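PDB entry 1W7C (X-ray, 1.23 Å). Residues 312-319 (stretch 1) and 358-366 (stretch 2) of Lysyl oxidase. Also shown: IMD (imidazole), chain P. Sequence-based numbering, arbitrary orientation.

Stretch 1, residues 312-319: SWSRDTGI
Stretch 2, residues 358-366: DISYGVGNR

Stretch 1 is a tight hairpin. Strand 312-314 runs in, residues 315-317 turn, and a strand leaves at Gly318. The hairpin is closed by Ser314 N to Gly318 O and Gly318 N to Ser314 O, both 2.9 Å. Arg315 and Asp316 have helical angles (-59/-42 and -65/-47), Thr317 lies at -123/-11, and Gly318 at 85/-133. Stretch 2 is helical over 358-361. Gly362 leaves the helix with phi/psi 107/126, after its N bonds Asp358 O at 2.9 Å. Val363 (-95/-25), Gly364 (-99/12) and Asn365 (-122/39) form the following loop.

The two stretches run in the same direction where they touch. Asp316 CA is 4.5 Å from Gly362 CA. Thr317 CA is 4.8 Å from Val363 CA. Gly318 CA is 3.8 Å from Gly364 CA. Two backbone hydrogen bonds join them: Val363 N to Asp316 O and Gly364 N to Arg315 O, both 2.9 Å. Gly364 CA also makes a CA-H...O contact with Ser314 O at 3.4 Å.

Glycine permits this approach. A CB on Gly364 would lie 1.9 Å from Ser314 O, a clash. At Gly362 a CB would lie 2.4 Å from Asn365 ND2, and the backbone angles alone call for glycine. They do so at Gly318 as well.

Arg315 is the main side-chain link and is buried. Its chi angles are 171°, -103°, 176° and -135°. This long side chain starts sideways, and its end reaches the helix carbonyls. Arg315 NH2 bonds Ser360 O at 2.9 Å, nearly straight at 173°. Arg315 NH1 makes a weak bond to Ile359 O at 2.8 Å. Both carbonyls lie at the guanidinium edge, while Gly362 N lies over one face. Arg315 NH1 also forms a salt bridge with Asp316 OD1 at 2.9 Å, which offsets the buried charge. Asp316 has chi1 -71° and chi2 -9°.

Trp313 has chi1 -170° and chi2 -89°. Its indole edge meets the loop, and Trp313 NE1 donates to Gly364 O at 2.9 Å.

Ile359 (chi1 72°, chi2 172°) points toward stretch 1 and supplies a nonpolar surface. Ile359 CG2 is 3.4 Å from Asp316 O and 3.9 Å from Thr317 CG2. Val363 (chi1 177°) places CG1 3.5 Å from Thr317 O. Thr317 (chi1 61°) points away; its N bonds Ser314 OG at 3.1 Å, steadying the turn. Asn365 (chi1 59°, chi2 -4°) folds back, and its ND2 bonds Tyr361 O at 3.2 Å. The contact buries 460 Å² in total.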

# COMPACT_ATOMS: atom_id res chain seq x y z
N SER A 312 11.77 8.63 21.76
CA SER A 312 11.55 8.28 23.15
C SER A 312 11.00 6.87 23.20
O SER A 312 10.37 6.42 22.26
CB SER A 312 10.56 9.27 23.80
OG SER A 312 10.37 8.93 25.16
N TRP A 313 11.20 6.21 24.34
CA TRP A 313 10.78 4.81 24.51
C TRP A 313 10.03 4.63 25.81
O TRP A 313 10.48 5.10 26.87
CB TRP A 313 12.04 3.92 24.53
CG TRP A 313 11.69 2.47 24.45
CD1 TRP A 313 11.44 1.62 25.51
CD2 TRP A 313 11.58 1.68 23.27
NE1 TRP A 313 11.17 0.36 25.03
CE2 TRP A 313 11.24 0.37 23.66
CE3 TRP A 313 11.75 1.95 21.90
CZ2 TRP A 313 11.08 -0.66 22.75
CZ3 TRP A 313 11.61 0.91 20.99
CH2 TRP A 313 11.26 -0.37 21.42
N SER A 314 8.91 3.92 25.74
CA SER A 314 8.15 3.54 26.93
C SER A 314 7.87 2.06 26.97
O SER A 314 7.80 1.39 25.93
CB SER A 314 6.83 4.29 27.01
OG SER A 314 5.88 3.80 26.05
N ARG A 315 7.72 1.56 28.19
CA ARG A 315 7.31 0.18 28.40
C ARG A 315 5.95 -0.11 27.76
O ARG A 315 5.76 -1.15 27.12
CB ARG A 315 7.30 -0.09 29.91
CG ARG A 315 6.69 -1.40 30.31
CD ARG A 315 5.24 -1.23 30.87
NE ARG A 315 4.64 -2.51 31.17
CZ ARG A 315 3.43 -2.87 30.86
NH1 ARG A 315 2.59 -2.02 30.27
NH2 ARG A 315 3.02 -4.08 31.17
N ASP A 316 5.01 0.82 27.89
CA ASP A 316 3.67 0.57 27.37
C ASP A 316 3.65 0.42 25.85
O ASP A 316 3.02 -0.51 25.33
CB ASP A 316 2.71 1.70 27.72
CG ASP A 316 2.32 1.77 29.19
OD1 ASP A 316 2.65 0.85 30.00
OD2 ASP A 316 1.70 2.79 29.60
N THR A 317 4.31 1.33 25.15
CA THR A 317 4.02 1.49 23.72
C THR A 317 5.25 1.31 22.83
O THR A 317 5.09 1.27 21.60
CB THR A 317 3.41 2.83 23.39
OG1 THR A 317 4.33 3.88 23.74
CG2 THR A 317 2.10 3.11 24.15
N GLY A 318 6.48 1.27 23.35
CA GLY A 318 7.64 1.27 22.49
C GLY A 318 8.06 2.68 22.11
O GLY A 318 8.10 3.55 22.95
N ILE A 319 8.32 2.90 20.83
CA ILE A 319 8.93 4.14 20.38
C ILE A 319 7.88 5.23 20.14
O ILE A 319 6.76 4.94 19.72
CB ILE A 319 9.77 3.91 19.13
CG1 ILE A 319 10.93 4.89 19.04
CG2 ILE A 319 8.93 3.96 17.83
CD1 ILE A 319 11.95 4.56 17.96
N ASP A 358 -2.77 -4.63 24.09
CA ASP A 358 -1.37 -4.99 24.07
C ASP A 358 -0.50 -4.05 24.89
O ASP A 358 0.54 -4.47 25.40
CB ASP A 358 -0.87 -5.15 22.64
CG ASP A 358 -1.21 -6.49 22.06
OD1 ASP A 358 -1.54 -7.43 22.82
OD2 ASP A 358 -1.20 -6.69 20.85
N ILE A 359 -0.97 -2.82 25.14
CA ILE A 359 -0.18 -1.96 26.03
C ILE A 359 -0.30 -2.38 27.50
O ILE A 359 0.56 -2.06 28.28
CB ILE A 359 -0.49 -0.44 25.86
CG1 ILE A 359 -1.85 -0.02 26.43
CG2 ILE A 359 -0.25 -0.01 24.42
CD1 ILE A 359 -2.04 1.48 26.43
N SER A 360 -1.39 -3.08 27.87
CA SER A 360 -1.44 -3.65 29.22
C SER A 360 -0.31 -4.66 29.43
O SER A 360 0.30 -4.68 30.49
CB SER A 360 -2.79 -4.26 29.54
OG SER A 360 -3.04 -5.50 28.91
N TYR A 361 -0.03 -5.49 28.44
CA TYR A 361 1.07 -6.45 28.49
C TYR A 361 2.42 -5.74 28.34
O TYR A 361 3.41 -6.17 28.90
CB TYR A 361 0.91 -7.52 27.41
CG TYR A 361 -0.28 -8.39 27.66
CD1 TYR A 361 -1.50 -8.14 27.07
CD2 TYR A 361 -0.19 -9.44 28.56
CE1 TYR A 361 -2.60 -8.93 27.35
CE2 TYR A 361 -1.28 -10.24 28.84
CZ TYR A 361 -2.49 -9.98 28.24
OH TYR A 361 -3.61 -10.72 28.49
N GLY A 362 2.44 -4.69 27.54
CA GLY A 362 3.62 -3.91 27.22
C GLY A 362 4.06 -4.21 25.79
O GLY A 362 4.28 -5.36 25.43
N VAL A 363 4.22 -3.15 24.99
CA VAL A 363 4.76 -3.25 23.65
C VAL A 363 6.28 -2.98 23.66
O VAL A 363 7.02 -3.46 22.80
CB VAL A 363 4.02 -2.24 22.71
CG1 VAL A 363 4.58 -2.22 21.31
CG2 VAL A 363 2.51 -2.52 22.67
N GLY A 364 6.76 -2.22 24.66
CA GLY A 364 8.14 -1.77 24.76
C GLY A 364 9.04 -2.57 25.68
O GLY A 364 10.15 -2.13 26.00
N ASN A 365 8.57 -3.73 26.11
CA ASN A 365 9.32 -4.59 27.04
C ASN A 365 9.60 -5.97 26.47
O ASN A 365 9.60 -6.95 27.21
CB ASN A 365 8.58 -4.69 28.39
CG ASN A 365 7.19 -5.26 28.25
OD1 ASN A 365 6.72 -5.52 27.14
ND2 ASN A 365 6.50 -5.42 29.39
N ARG A 366 9.91 -6.01 25.18
CA ARG A 366 10.09 -7.26 24.45
C ARG A 366 11.54 -7.48 24.06
O ARG A 366 12.45 -7.30 24.90
CB ARG A 366 9.06 -7.32 23.29
CG ARG A 366 7.63 -7.12 23.79
CD ARG A 366 7.16 -8.23 24.74
NE ARG A 366 5.98 -7.83 25.44
CZ ARG A 366 5.35 -8.61 26.32
NH1 ARG A 366 5.70 -9.89 26.47
NH2 ARG A 366 4.39 -8.12 27.04
N1 IMD P . -1.04 -12.41 22.66
C2 IMD P . -1.01 -11.14 22.18
N3 IMD P . -1.37 -10.33 23.21
C4 IMD P . -1.62 -11.07 24.30
C5 IMD P . -1.42 -12.39 23.96